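Local coordinates for D-glyceraldehyde dehydrogenase (NADP(+)) (Thermoplasma acidophilum, PDB 5IZD), which catalyses the NADP-dependent oxidation of D-glyceraldehyde to (R)-glycerate in the non-phosphorylated Entner-Doudoroff pathway, at residues Gly120-Gly125 with Lys131-Lys136; Lys66-Ala71 with Ala162-Asn167; Phe430-Val435 with Gly439-Gln444; Arg44-Ala49 with Lys216-Ile221. All coordinates share one frame; numbering follows the deposited sequence.

Contacts 1 and 2 are buried; contacts 3 and 4 are partly buried, and none is fully at the surface. Contact 1 lies about 33 Å from the centre of the chain and is covered partly by other subunits. It is a backbone-bonded hairpin. Contacts 2 and 4 share helix 39-77, and their centres are about 18 Å apart. There the helix uses an isoleucine each time, alone in contact 2 and beside a salt bridge in contact 4. Contacts 1 and 4 reach neighbouring strands of one sheet. Contact 3 belongs to another sheet, near the probable substrate site, and combines a tyrosine ring with two carboxylates. Contacts 1 and 3 both touch the third subunit.

Contact 1. Residues Gly120-Gly125 with Lys131-Lys136; sequences GEVVEG and KIFQYK
E121 to E124 pair with K131 to Q134 as an antiparallel beta hairpin, well away from the centre of the subunit. Four backbone hydrogen bonds join the strands. Q134 N to E121 O is the shortest, at 2.6 Å. V123 N reaches I132 O at 2.9 Å and is almost straight, with 177° at the hydrogen. V122 and F133 form a non-hydrogen-bonded pair, with side chains side by side and pointing the same way. V122 CG1 lies 3.9 Å from F133 CE1, and V122 CG2 lies 3.9 Å from F133 CD1. With CG1 anti to the backbone N (chi1 -177°), both methyls of V122 come against the same bond of the ring. Cut back to alanine, V122 would lose both methyls, and the F133 ring would probably be less well packed and freer to shift. In aldehyde dehydrogenases such a hairpin serves oligomerisation. Here G120, E121 and V122 continue the sheet into a strand of the second subunit, and F133 meets its own counterpart there.

V123 and I132 point to the other face, where V123 CG2 is 3.7 Å from I132 CB. V123 CG1 also touches Q134 OE1 at 3.7 Å. Q134 NE2 bonds to N472, and E121 OE2 is held by K461 and Y462 of the third subunit. One water accepts from G125 N and K131 NZ; that amine also bonds to Y477 of its own chain and makes a salt bridge to E426 of the fourth subunit.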
loop_
_atom_site.group_PDB
_atom_site.type_symbol
_atom_site.label_atom_id
_atom_site.label_comp_id
_atom_site.label_asym_id
_atom_site.label_seq_id
_atom_site.Cartn_x
_atom_site.Cartn_y
_atom_site.Cartn_z
ATOM N N GLY A 120 -6.913 6.354 -3.706
ATOM C CA GLY A 120 -7.839 6.009 -2.639
ATOM C C GLY A 120 -8.062 4.477 -2.586
ATOM O O GLY A 120 -7.314 3.690 -3.233
ATOM N N GLU A 121 -9.098 4.055 -1.854
ATOM C CA GLU A 121 -9.311 2.630 -1.619
ATOM C C GLU A 121 -10.810 2.313 -1.743
ATOM O O GLU A 121 -11.680 3.213 -1.578
ATOM C CB GLU A 121 -8.699 2.190 -0.262
ATOM C CG GLU A 121 -7.221 2.515 -0.207
ATOM C CD GLU A 121 -6.379 1.818 0.832
ATOM O OE1 GLU A 121 -6.828 0.945 1.636
ATOM O OE2 GLU A 121 -5.166 2.153 0.822
ATOM N N VAL A 122 -11.080 1.059 -2.079
ATOM C CA VAL A 122 -12.448 0.508 -2.074
ATOM C C VAL A 122 -12.423 -0.635 -1.089
ATOM O O VAL A 122 -11.597 -1.569 -1.220
ATOM C CB VAL A 122 -12.872 -0.047 -3.423
ATOM C CG1 VAL A 122 -14.334 -0.528 -3.350
ATOM C CG2 VAL A 122 -12.777 0.984 -4.510
ATOM N N VAL A 123 -13.295 -0.576 -0.088
ATOM C CA VAL A 123 -13.387 -1.667 0.877
ATOM C C VAL A 123 -14.768 -2.280 0.923
ATOM O O VAL A 123 -15.750 -1.678 0.617
ATOM C CB VAL A 123 -12.788 -1.336 2.282
ATOM C CG1 VAL A 123 -11.499 -0.524 2.117
ATOM C CG2 VAL A 123 -13.709 -0.576 3.182
ATOM N N GLU A 124 -14.783 -3.557 1.255
ATOM C CA GLU A 124 -16.026 -4.309 1.508
ATOM C C GLU A 124 -16.962 -3.560 2.468
ATOM O O GLU A 124 -16.501 -3.072 3.477
ATOM C CB GLU A 124 -15.685 -5.681 2.115
ATOM C CG GLU A 124 -15.713 -6.797 1.122
ATOM C CD GLU A 124 -15.482 -8.151 1.812
ATOM O OE1 GLU A 124 -16.405 -9.015 1.862
ATOM O OE2 GLU A 124 -14.340 -8.333 2.306
ATOM N N GLY A 125 -18.264 -3.488 2.149
ATOM C CA GLY A 125 -19.260 -2.957 3.057
ATOM C C GLY A 125 -19.758 -4.047 3.972
ATOM O O GLY A 125 -19.177 -5.121 4.026
ATOM N N LYS A 131 -20.638 -1.059 -0.459
ATOM C CA LYS A 131 -19.182 -0.812 -0.542
ATOM C C LYS A 131 -18.857 0.475 0.207
ATOM O O LYS A 131 -19.726 1.324 0.428
ATOM C CB LYS A 131 -18.682 -0.711 -2.007
ATOM C CG LYS A 131 -18.838 -2.009 -2.839
ATOM C CD LYS A 131 -17.913 -3.121 -2.329
ATOM C CE LYS A 131 -18.031 -4.457 -3.044
ATOM N NZ LYS A 131 -19.322 -5.162 -2.762
ATOM N N ILE A 132 -17.597 0.616 0.585
ATOM C CA ILE A 132 -17.095 1.840 1.203
ATOM C C ILE A 132 -15.968 2.403 0.310
ATOM O O ILE A 132 -14.942 1.775 0.128
ATOM C CB ILE A 132 -16.651 1.553 2.637
ATOM C CG1 ILE A 132 -17.831 1.041 3.447
ATOM C CG2 ILE A 132 -16.083 2.830 3.296
ATOM C CD1 ILE A 132 -17.421 0.529 4.812
ATOM N N PHE A 133 -16.201 3.559 -0.286
ATOM C CA PHE A 133 -15.231 4.177 -1.177
ATOM C C PHE A 133 -14.413 5.159 -0.349
ATOM O O PHE A 133 -14.953 6.058 0.332
ATOM C CB PHE A 133 -15.934 4.844 -2.352
ATOM C CG PHE A 133 -16.704 3.892 -3.191
ATOM C CD1 PHE A 133 -16.062 3.094 -4.116
ATOM C CD2 PHE A 133 -18.068 3.674 -2.970
ATOM C CE1 PHE A 133 -16.768 2.133 -4.842
ATOM C CE2 PHE A 133 -18.780 2.765 -3.732
ATOM C CZ PHE A 133 -18.121 1.983 -4.673
ATOM N N GLN A 134 -13.098 5.024 -0.396
ATOM C CA GLN A 134 -12.258 5.996 0.318
ATOM C C GLN A 134 -11.487 6.852 -0.645
ATOM O O GLN A 134 -10.603 6.374 -1.279
ATOM C CB GLN A 134 -11.370 5.246 1.288
ATOM C CG GLN A 134 -12.225 4.495 2.293
ATOM C CD GLN A 134 -11.448 3.653 3.233
ATOM O OE1 GLN A 134 -10.528 2.939 2.842
ATOM N NE2 GLN A 134 -11.808 3.714 4.499
ATOM N N TYR A 135 -11.840 8.128 -0.747
ATOM C CA TYR A 135 -11.196 9.045 -1.688
ATOM C C TYR A 135 -10.113 9.828 -0.957
ATOM O O TYR A 135 -10.240 10.072 0.226
ATOM C CB TYR A 135 -12.191 10.077 -2.239
ATOM C CG TYR A 135 -13.146 9.594 -3.277
ATOM C CD1 TYR A 135 -13.496 8.264 -3.381
ATOM C CD2 TYR A 135 -13.735 10.489 -4.176
ATOM C CE1 TYR A 135 -14.390 7.844 -4.326
ATOM C CE2 TYR A 135 -14.639 10.044 -5.133
ATOM C CZ TYR A 135 -14.959 8.716 -5.192
ATOM O OH TYR A 135 -15.840 8.183 -6.085
ATOM N N LYS A 136 -9.090 10.242 -1.673
ATOM C CA LYS A 136 -8.052 11.094 -1.129
ATOM C C LYS A 136 -8.208 12.432 -1.835
ATOM O O LYS A 136 -8.174 12.467 -3.069
ATOM C CB LYS A 136 -6.708 10.459 -1.366
ATOM C CG LYS A 136 -6.349 9.549 -0.222
ATOM C CD LYS A 136 -5.035 8.853 -0.397
ATOM C CE LYS A 136 -4.983 7.794 0.673
ATOM N NZ LYS A 136 -3.740 7.010 0.579
HETATM O O HOH W 1 -19.223 -5.767 0.204
#

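Contact 2. Residues Lys66-Ala71 with Ala162-Asn167; sequences KIIYRA and ALLTGN
A162 O is gripped twice by N167. The backbone N of N167 donates to A162 O at 3.0 Å, and N167 ND2 donates to it at 3.2 Å. The amide group comes in on a lone pair, in the carbonyl plane, and A162 O lies close to the plane of the amide. N167 ND2 also serves Y467 O, and N167 OD1 takes G140 N, which should hold the amide in one rotation. A second backbone bond, G166 N to L163 O at 3.0 Å, closes the helix end. G166 has a positive phi of 97°, and the two bonds make a Schellman motif.

The last turn of helix 153-164 meets helix 39-77 through I68. I68 CD1 reaches across and rests on the backbone, 3.7 Å from L164 N. It sits between two side-chain stems, 4.1 Å from L163 CB and 3.9 Å from L164 CB. The side chain runs out extended at chi2 (156°), which carries the terminal methyl to the other helix.

Helix 153-164 is the crossover between the parallel strands 130-145 and 168-172, a beta-alpha-beta unit of the nucleotide-binding domain. W56 of helix 39-77 covers L163 as well, and L164 O accepts from R64 NE of that helix.

Within these residues the helices meet by van der Waals contact of one methyl, so this touch itself is non-directional; the R64 bond nearby supplies a polar tie. The carbonyl of A162 and the amides of G166 and N167 close the helix, while the N167 side chain also ties it to G140 and Y467.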
loop_
_atom_site.group_PDB
_atom_site.type_symbol
_atom_site.label_atom_id
_atom_site.label_comp_id
_atom_site.label_asym_id
_atom_site.label_seq_id
_atom_site.Cartn_x
_atom_site.Cartn_y
_atom_site.Cartn_z
ATOM N N LYS A 66 2.052 19.155 -14.817
ATOM C CA LYS A 66 2.704 19.777 -16.006
ATOM C C LYS A 66 3.233 21.192 -15.714
ATOM O O LYS A 66 4.354 21.565 -16.169
ATOM C CB LYS A 66 1.759 19.841 -17.194
ATOM C CG LYS A 66 1.424 18.452 -17.751
ATOM C CD LYS A 66 0.514 18.507 -18.979
ATOM C CE LYS A 66 0.273 17.084 -19.463
ATOM N NZ LYS A 66 -0.846 17.107 -20.433
ATOM N N ILE A 67 2.425 21.949 -14.966
ATOM C CA ILE A 67 2.771 23.309 -14.479
ATOM C C ILE A 67 3.955 23.213 -13.505
ATOM O O ILE A 67 4.898 23.977 -13.621
ATOM C CB ILE A 67 1.583 23.985 -13.752
ATOM C CG1 ILE A 67 0.436 24.264 -14.716
ATOM C CG2 ILE A 67 2.053 25.266 -13.072
ATOM C CD1 ILE A 67 -0.908 24.574 -14.041
ATOM N N ILE A 68 3.924 22.247 -12.589
ATOM C CA ILE A 68 5.025 22.088 -11.640
ATOM C C ILE A 68 6.338 21.687 -12.333
ATOM O O ILE A 68 7.443 22.202 -11.929
ATOM C CB ILE A 68 4.671 21.090 -10.510
ATOM C CG1 ILE A 68 3.514 21.625 -9.650
ATOM C CG2 ILE A 68 5.881 20.729 -9.640
ATOM C CD1 ILE A 68 2.741 20.556 -8.919
ATOM N N TYR A 69 6.248 20.814 -13.352
ATOM C CA TYR A 69 7.444 20.430 -14.135
ATOM C C TYR A 69 8.081 21.629 -14.912
ATOM O O TYR A 69 9.298 21.769 -14.993
ATOM C CB TYR A 69 7.148 19.290 -15.132
ATOM C CG TYR A 69 6.957 17.873 -14.545
ATOM C CD1 TYR A 69 7.908 17.292 -13.710
ATOM C CD2 TYR A 69 5.825 17.109 -14.880
ATOM C CE1 TYR A 69 7.763 15.981 -13.252
ATOM C CE2 TYR A 69 5.634 15.812 -14.388
ATOM C CZ TYR A 69 6.594 15.257 -13.564
ATOM O OH TYR A 69 6.432 13.972 -13.112
ATOM N N ARG A 70 7.225 22.494 -15.420
ATOM C CA ARG A 70 7.590 23.705 -16.128
ATOM C C ARG A 70 8.408 24.559 -15.159
ATOM O O ARG A 70 9.483 24.940 -15.485
ATOM C CB ARG A 70 6.342 24.422 -16.589
ATOM C CG ARG A 70 6.498 25.201 -17.883
ATOM C CD ARG A 70 5.360 24.880 -18.850
ATOM N NE ARG A 70 4.132 25.441 -18.357
ATOM C CZ ARG A 70 2.943 24.916 -18.543
ATOM N NH1 ARG A 70 1.892 25.519 -18.038
ATOM N NH2 ARG A 70 2.813 23.808 -19.246
ATOM N N ALA A 71 7.884 24.805 -13.965
ATOM C CA ALA A 71 8.612 25.516 -12.880
ATOM C C ALA A 71 9.973 24.912 -12.608
ATOM O O ALA A 71 10.971 25.601 -12.588
ATOM C CB ALA A 71 7.827 25.587 -11.598
ATOM N N ALA A 162 2.209 20.142 -1.795
ATOM C CA ALA A 162 0.939 20.827 -1.534
ATOM C C ALA A 162 0.174 21.103 -2.820
ATOM O O ALA A 162 -1.033 20.746 -2.955
ATOM C CB ALA A 162 1.144 22.109 -0.716
ATOM N N LEU A 163 0.898 21.654 -3.791
ATOM C CA LEU A 163 0.318 21.941 -5.093
ATOM C C LEU A 163 -0.027 20.692 -5.909
ATOM O O LEU A 163 -1.063 20.650 -6.540
ATOM C CB LEU A 163 1.248 22.872 -5.891
ATOM C CG LEU A 163 1.382 24.281 -5.284
ATOM C CD1 LEU A 163 2.510 25.062 -5.981
ATOM C CD2 LEU A 163 0.122 25.135 -5.341
ATOM N N LEU A 164 0.825 19.673 -5.909
ATOM C CA LEU A 164 0.579 18.497 -6.716
ATOM C C LEU A 164 -0.735 17.868 -6.281
ATOM O O LEU A 164 -1.558 17.511 -7.137
ATOM C CB LEU A 164 1.759 17.523 -6.626
ATOM C CG LEU A 164 1.697 16.217 -7.417
ATOM C CD1 LEU A 164 0.772 15.117 -6.842
ATOM C CD2 LEU A 164 1.354 16.522 -8.841
ATOM N N THR A 165 -0.937 17.798 -4.954
ATOM C CA THR A 165 -2.123 17.224 -4.379
ATOM C C THR A 165 -3.397 18.057 -4.507
ATOM O O THR A 165 -4.437 17.604 -4.096
ATOM C CB THR A 165 -1.880 16.824 -2.900
ATOM O OG1 THR A 165 -1.412 17.924 -2.146
ATOM C CG2 THR A 165 -0.878 15.699 -2.831
ATOM N N GLY A 166 -3.318 19.273 -5.053
ATOM C CA GLY A 166 -4.514 20.064 -5.344
ATOM C C GLY A 166 -4.889 21.092 -4.273
ATOM O O GLY A 166 -5.989 21.589 -4.315
ATOM N N ASN A 167 -3.990 21.395 -3.321
ATOM C CA ASN A 167 -4.223 22.413 -2.338
ATOM C C ASN A 167 -3.789 23.738 -2.918
ATOM O O ASN A 167 -2.905 23.764 -3.770
ATOM C CB ASN A 167 -3.441 22.188 -1.060
ATOM C CG ASN A 167 -3.787 20.867 -0.376
ATOM O OD1 ASN A 167 -4.757 20.779 0.404
ATOM N ND2 ASN A 167 -2.968 19.825 -0.641
#

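Contact 3. Residues Phe430-Val435 with Gly439-Gln444; sequences FGELYV and GPEASQ
The Y434 ring carries G439 CA over one face, 4.0 Å from the ring centroid and 25° off the ring normal. This is a CH-pi contact, offset toward the CE1 side, where G439 CA comes to 3.6 Å from Y434 CE1. Y434 also meets the ring of Y412, with planes about 20° apart, and the ring of Y474 of the third subunit. At the hydroxyl end, Y434 OH lies against E441 CB at 3.4 Å.

Y434 OH donates to E432 OE2 at 2.9 Å. It comes from above the carboxylate plane, 71° out of it. E432 OE1 touches E441 CB at 3.5 Å and bonds to H447 ND1. The E432 chain is extended beyond CG, which brings its carboxylate within reach of the tyrosine hydroxyl.

Strand 432-435 pairs in parallel with strand 410-414 in the sheet of the catalytic domain. It lies at the edge of that sheet within the chain, and a strand of the third subunit pairs with it in parallel. The chain then turns back over Y434 through G439 and P440, which are joined by a cis peptide bond.

E441 OE2 makes a salt bridge to R157, which probably binds the substrate. E432 OE2 and E441 OE1 are 4.5 Å apart and alike in charge; R157 and H447 probably ease this. A phenylalanine in place of Y434 would probably keep the cover on G439 but leave E432 OE2 without its hydroxyl donor, with the carboxylate freer to turn. The E441 side chain lies about 6 Å from that of E247, the predicted proton acceptor.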
loop_
_atom_site.group_PDB
_atom_site.type_symbol
_atom_site.label_atom_id
_atom_site.label_comp_id
_atom_site.label_asym_id
_atom_site.label_seq_id
_atom_site.Cartn_x
_atom_site.Cartn_y
_atom_site.Cartn_z
ATOM N N PHE A 430 14.956 7.518 17.276
ATOM C CA PHE A 430 15.100 8.768 16.504
ATOM C C PHE A 430 14.458 8.516 15.157
ATOM O O PHE A 430 14.399 7.365 14.710
ATOM C CB PHE A 430 16.568 9.168 16.350
ATOM C CG PHE A 430 17.079 9.886 17.546
ATOM C CD1 PHE A 430 17.328 9.192 18.728
ATOM C CD2 PHE A 430 17.229 11.265 17.531
ATOM C CE1 PHE A 430 17.723 9.852 19.881
ATOM C CE2 PHE A 430 17.623 11.940 18.677
ATOM C CZ PHE A 430 17.879 11.229 19.857
ATOM N N GLY A 431 13.961 9.579 14.545
ATOM C CA GLY A 431 13.288 9.475 13.234
ATOM C C GLY A 431 14.222 9.099 12.107
ATOM O O GLY A 431 13.796 8.393 11.178
ATOM N N GLU A 432 15.484 9.515 12.196
ATOM C CA GLU A 432 16.497 9.138 11.206
ATOM C C GLU A 432 17.775 8.633 11.862
ATOM O O GLU A 432 18.314 9.281 12.775
ATOM C CB GLU A 432 16.835 10.299 10.254
ATOM C CG GLU A 432 15.620 10.894 9.592
ATOM C CD GLU A 432 15.904 12.070 8.689
ATOM O OE1 GLU A 432 15.032 12.279 7.818
ATOM O OE2 GLU A 432 16.903 12.851 8.874
ATOM N N LEU A 433 18.225 7.433 11.436
ATOM C CA LEU A 433 19.507 6.903 11.853
ATOM C C LEU A 433 20.380 6.751 10.599
ATOM O O LEU A 433 20.038 5.999 9.706
ATOM C CB LEU A 433 19.338 5.594 12.643
ATOM C CG LEU A 433 20.615 4.860 13.049
ATOM C CD1 LEU A 433 21.469 5.615 14.051
ATOM C CD2 LEU A 433 20.255 3.482 13.573
ATOM N N TYR A 434 21.497 7.457 10.544
ATOM C CA TYR A 434 22.465 7.367 9.473
ATOM C C TYR A 434 23.609 6.444 9.930
ATOM O O TYR A 434 24.341 6.701 10.905
ATOM C CB TYR A 434 22.987 8.786 9.082
ATOM C CG TYR A 434 21.918 9.688 8.487
ATOM C CD1 TYR A 434 21.606 9.646 7.123
ATOM C CD2 TYR A 434 21.223 10.606 9.289
ATOM C CE1 TYR A 434 20.611 10.454 6.578
ATOM C CE2 TYR A 434 20.234 11.426 8.756
ATOM C CZ TYR A 434 19.914 11.319 7.403
ATOM O OH TYR A 434 18.929 12.139 6.877
ATOM N N VAL A 435 23.769 5.352 9.206
ATOM C CA VAL A 435 24.674 4.279 9.577
ATOM C C VAL A 435 25.775 4.254 8.557
ATOM O O VAL A 435 25.540 3.907 7.411
ATOM C CB VAL A 435 23.944 2.913 9.550
ATOM C CG1 VAL A 435 24.926 1.796 9.878
ATOM C CG2 VAL A 435 22.760 2.907 10.512
ATOM N N GLY A 439 24.155 12.460 6.216
ATOM C CA GLY A 439 22.954 12.995 5.590
ATOM C C GLY A 439 23.407 13.750 4.343
ATOM O O GLY A 439 24.557 13.625 3.967
ATOM N N PRO A 440 22.530 14.522 3.711
ATOM C CA PRO A 440 21.188 14.780 4.225
ATOM C C PRO A 440 20.192 13.708 3.869
ATOM O O PRO A 440 20.547 12.720 3.194
ATOM C CB PRO A 440 20.829 16.141 3.573
ATOM C CG PRO A 440 21.490 16.058 2.242
ATOM C CD PRO A 440 22.816 15.378 2.535
ATOM N N GLU A 441 18.963 13.897 4.337
ATOM C CA GLU A 441 17.808 13.023 4.016
ATOM C C GLU A 441 17.484 13.073 2.530
ATOM O O GLU A 441 17.753 14.079 1.855
ATOM C CB GLU A 441 16.548 13.404 4.824
ATOM C CG GLU A 441 15.870 14.759 4.477
ATOM C CD GLU A 441 16.621 15.993 4.976
ATOM O OE1 GLU A 441 17.679 15.904 5.633
ATOM O OE2 GLU A 441 16.146 17.096 4.738
ATOM N N ALA A 442 16.874 12.001 2.030
ATOM C CA ALA A 442 16.506 11.926 0.637
ATOM C C ALA A 442 15.000 12.153 0.548
ATOM O O ALA A 442 14.266 11.961 1.526
ATOM C CB ALA A 442 16.889 10.578 0.021
ATOM N N SER A 443 14.560 12.556 -0.638
ATOM C CA SER A 443 13.147 12.806 -0.908
ATOM C C SER A 443 12.264 11.592 -0.717
ATOM O O SER A 443 11.114 11.771 -0.382
ATOM C CB SER A 443 12.990 13.327 -2.326
ATOM O OG SER A 443 13.641 14.565 -2.375
ATOM N N GLN A 444 12.815 10.386 -0.942
ATOM C CA GLN A 444 12.089 9.114 -0.776
ATOM C C GLN A 444 11.987 8.705 0.688
ATOM O O GLN A 444 11.264 7.744 1.003
ATOM C CB GLN A 444 12.687 7.934 -1.610
ATOM C CG GLN A 444 14.155 7.599 -1.377
ATOM C CD GLN A 444 15.100 8.429 -2.285
ATOM O OE1 GLN A 444 14.879 9.630 -2.576
ATOM N NE2 GLN A 444 16.169 7.794 -2.699
#

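Contact 4. Residues Arg44-Ala49 with Lys216-Ile221; sequences RAIDAA and KKVNLI
I46 has CG1 anti to its carbonyl carbon (chi1 -73°), and its two branches then reach different residues. I46 CG2 meets K217 CB at 3.9 Å. I46 CD1 goes further out and touches V218 CG2 at 4.0 Å, the two side chains crossing at about a right angle. K217 starts beside I46 and is extended beyond CG, with chi2 at 180°. That straight run takes its amine past the isoleucine to the acid on the next residue of the helix.

K217 NZ makes a salt bridge to D47 OD1 at 2.9 Å. The amine stands above the carboxylate plane, 54° out of it. The lysine chain passes close to the same oxygen, with K217 CD 3.6 Å from D47 OD1. K217 NZ has a second acid in E50, three residues on in the same helix, so one amine joins two carboxylates. D47 and K217 are partly exposed, whereas I46 and V218 are buried.

Helix 39-77 here packs against the sheet of the nucleotide-binding domain, which holds strand 220-224 next to strand 130-145. K217 and V218 come just ahead of L220 and I221 of strand 220-224. N219 OD1 accepts from I141 N of the neighbouring strand. A49 O of the helix takes T168 OG1, a further tie to this sheet.

I46 also packs on H215. V218 packs on V143 and on N240, which probably lies in the NADP site. The V218 side chain is about 10 Å from the bound NADP at the nearest atoms.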
loop_
_atom_site.group_PDB
_atom_site.type_symbol
_atom_site.label_atom_id
_atom_site.label_comp_id
_atom_site.label_asym_id
_atom_site.label_seq_id
_atom_site.Cartn_x
_atom_site.Cartn_y
_atom_site.Cartn_z
ATOM N N ARG A 44 -6.687 38.998 2.212
ATOM C CA ARG A 44 -6.833 38.912 0.754
ATOM C C ARG A 44 -6.149 37.676 0.184
ATOM O O ARG A 44 -6.695 37.030 -0.728
ATOM C CB ARG A 44 -6.295 40.128 -0.002
ATOM C CG ARG A 44 -7.121 41.391 0.123
ATOM C CD ARG A 44 -6.898 42.399 -1.020
ATOM N NE ARG A 44 -5.516 42.544 -1.498
ATOM C CZ ARG A 44 -4.526 43.188 -0.858
ATOM N NH1 ARG A 44 -4.711 43.769 0.355
ATOM N NH2 ARG A 44 -3.318 43.244 -1.433
ATOM N N ALA A 45 -4.966 37.339 0.727
ATOM C CA ALA A 45 -4.224 36.194 0.234
ATOM C C ALA A 45 -4.962 34.880 0.518
ATOM O O ALA A 45 -5.109 34.072 -0.384
ATOM C CB ALA A 45 -2.799 36.187 0.781
ATOM N N ILE A 46 -5.437 34.688 1.749
ATOM C CA ILE A 46 -6.197 33.508 2.116
ATOM C C ILE A 46 -7.505 33.421 1.340
ATOM O O ILE A 46 -7.863 32.348 0.866
ATOM C CB ILE A 46 -6.434 33.428 3.643
ATOM C CG1 ILE A 46 -5.130 33.054 4.348
ATOM C CG2 ILE A 46 -7.508 32.402 3.994
ATOM C CD1 ILE A 46 -5.169 33.335 5.827
ATOM N N ASP A 47 -8.219 34.537 1.235
ATOM C CA ASP A 47 -9.411 34.667 0.334
ATOM C C ASP A 47 -9.165 34.329 -1.145
ATOM O O ASP A 47 -9.953 33.590 -1.733
ATOM C CB ASP A 47 -10.091 36.035 0.459
ATOM C CG ASP A 47 -10.771 36.234 1.823
ATOM O OD1 ASP A 47 -10.858 35.321 2.679
ATOM O OD2 ASP A 47 -11.208 37.337 2.098
ATOM N N ALA A 48 -8.066 34.793 -1.711
ATOM C CA ALA A 48 -7.676 34.336 -3.058
ATOM C C ALA A 48 -7.446 32.781 -3.130
ATOM O O ALA A 48 -7.914 32.134 -4.054
ATOM C CB ALA A 48 -6.452 35.068 -3.543
ATOM N N ALA A 49 -6.741 32.212 -2.159
ATOM C CA ALA A 49 -6.584 30.774 -2.075
ATOM C C ALA A 49 -7.932 30.056 -1.984
ATOM O O ALA A 49 -8.141 29.047 -2.673
ATOM C CB ALA A 49 -5.682 30.412 -0.897
ATOM N N LYS A 216 -9.865 31.344 10.385
ATOM C CA LYS A 216 -10.984 30.384 10.297
ATOM C C LYS A 216 -10.947 29.504 9.034
ATOM O O LYS A 216 -11.447 28.359 9.057
ATOM C CB LYS A 216 -12.369 31.094 10.415
ATOM C CG LYS A 216 -12.647 31.844 11.736
ATOM N N LYS A 217 -10.364 30.023 7.952
ATOM C CA LYS A 217 -10.321 29.347 6.639
ATOM C C LYS A 217 -9.080 28.467 6.339
ATOM O O LYS A 217 -9.013 27.837 5.293
ATOM C CB LYS A 217 -10.454 30.402 5.515
ATOM C CG LYS A 217 -11.693 31.311 5.636
ATOM C CD LYS A 217 -11.757 32.307 4.493
ATOM C CE LYS A 217 -13.099 33.026 4.468
ATOM N NZ LYS A 217 -13.169 33.670 3.136
ATOM N N VAL A 218 -8.092 28.465 7.225
ATOM C CA VAL A 218 -6.877 27.685 7.021
ATOM C C VAL A 218 -7.157 26.232 7.338
ATOM O O VAL A 218 -7.736 25.925 8.370
ATOM C CB VAL A 218 -5.716 28.280 7.861
ATOM C CG1 VAL A 218 -4.510 27.374 7.905
ATOM C CG2 VAL A 218 -5.296 29.577 7.244
ATOM N N ASN A 219 -6.738 25.318 6.464
ATOM C CA ASN A 219 -7.022 23.892 6.712
ATOM C C ASN A 219 -5.818 23.046 7.138
ATOM O O ASN A 219 -5.981 21.970 7.777
ATOM C CB ASN A 219 -7.647 23.292 5.455
ATOM C CG ASN A 219 -8.940 23.998 5.038
ATOM O OD1 ASN A 219 -9.035 24.531 3.928
ATOM N ND2 ASN A 219 -9.926 24.025 5.929
ATOM N N LEU A 220 -4.619 23.513 6.759
ATOM C CA LEU A 220 -3.383 22.768 6.984
ATOM C C LEU A 220 -2.216 23.782 7.107
ATOM O O LEU A 220 -2.178 24.835 6.418
ATOM C CB LEU A 220 -3.146 21.746 5.876
ATOM C CG LEU A 220 -1.935 20.796 5.986
ATOM C CD1 LEU A 220 -2.152 19.573 5.136
ATOM C CD2 LEU A 220 -0.671 21.539 5.462
ATOM N N ILE A 221 -1.372 23.527 8.090
ATOM C CA ILE A 221 -0.145 24.286 8.332
ATOM C C ILE A 221 1.045 23.342 8.214
ATOM O O ILE A 221 1.139 22.312 8.932
ATOM C CB ILE A 221 -0.171 24.993 9.696
ATOM C CG1 ILE A 221 -1.288 26.057 9.689
ATOM C CG2 ILE A 221 1.132 25.776 9.934
ATOM C CD1 ILE A 221 -1.810 26.427 11.045
#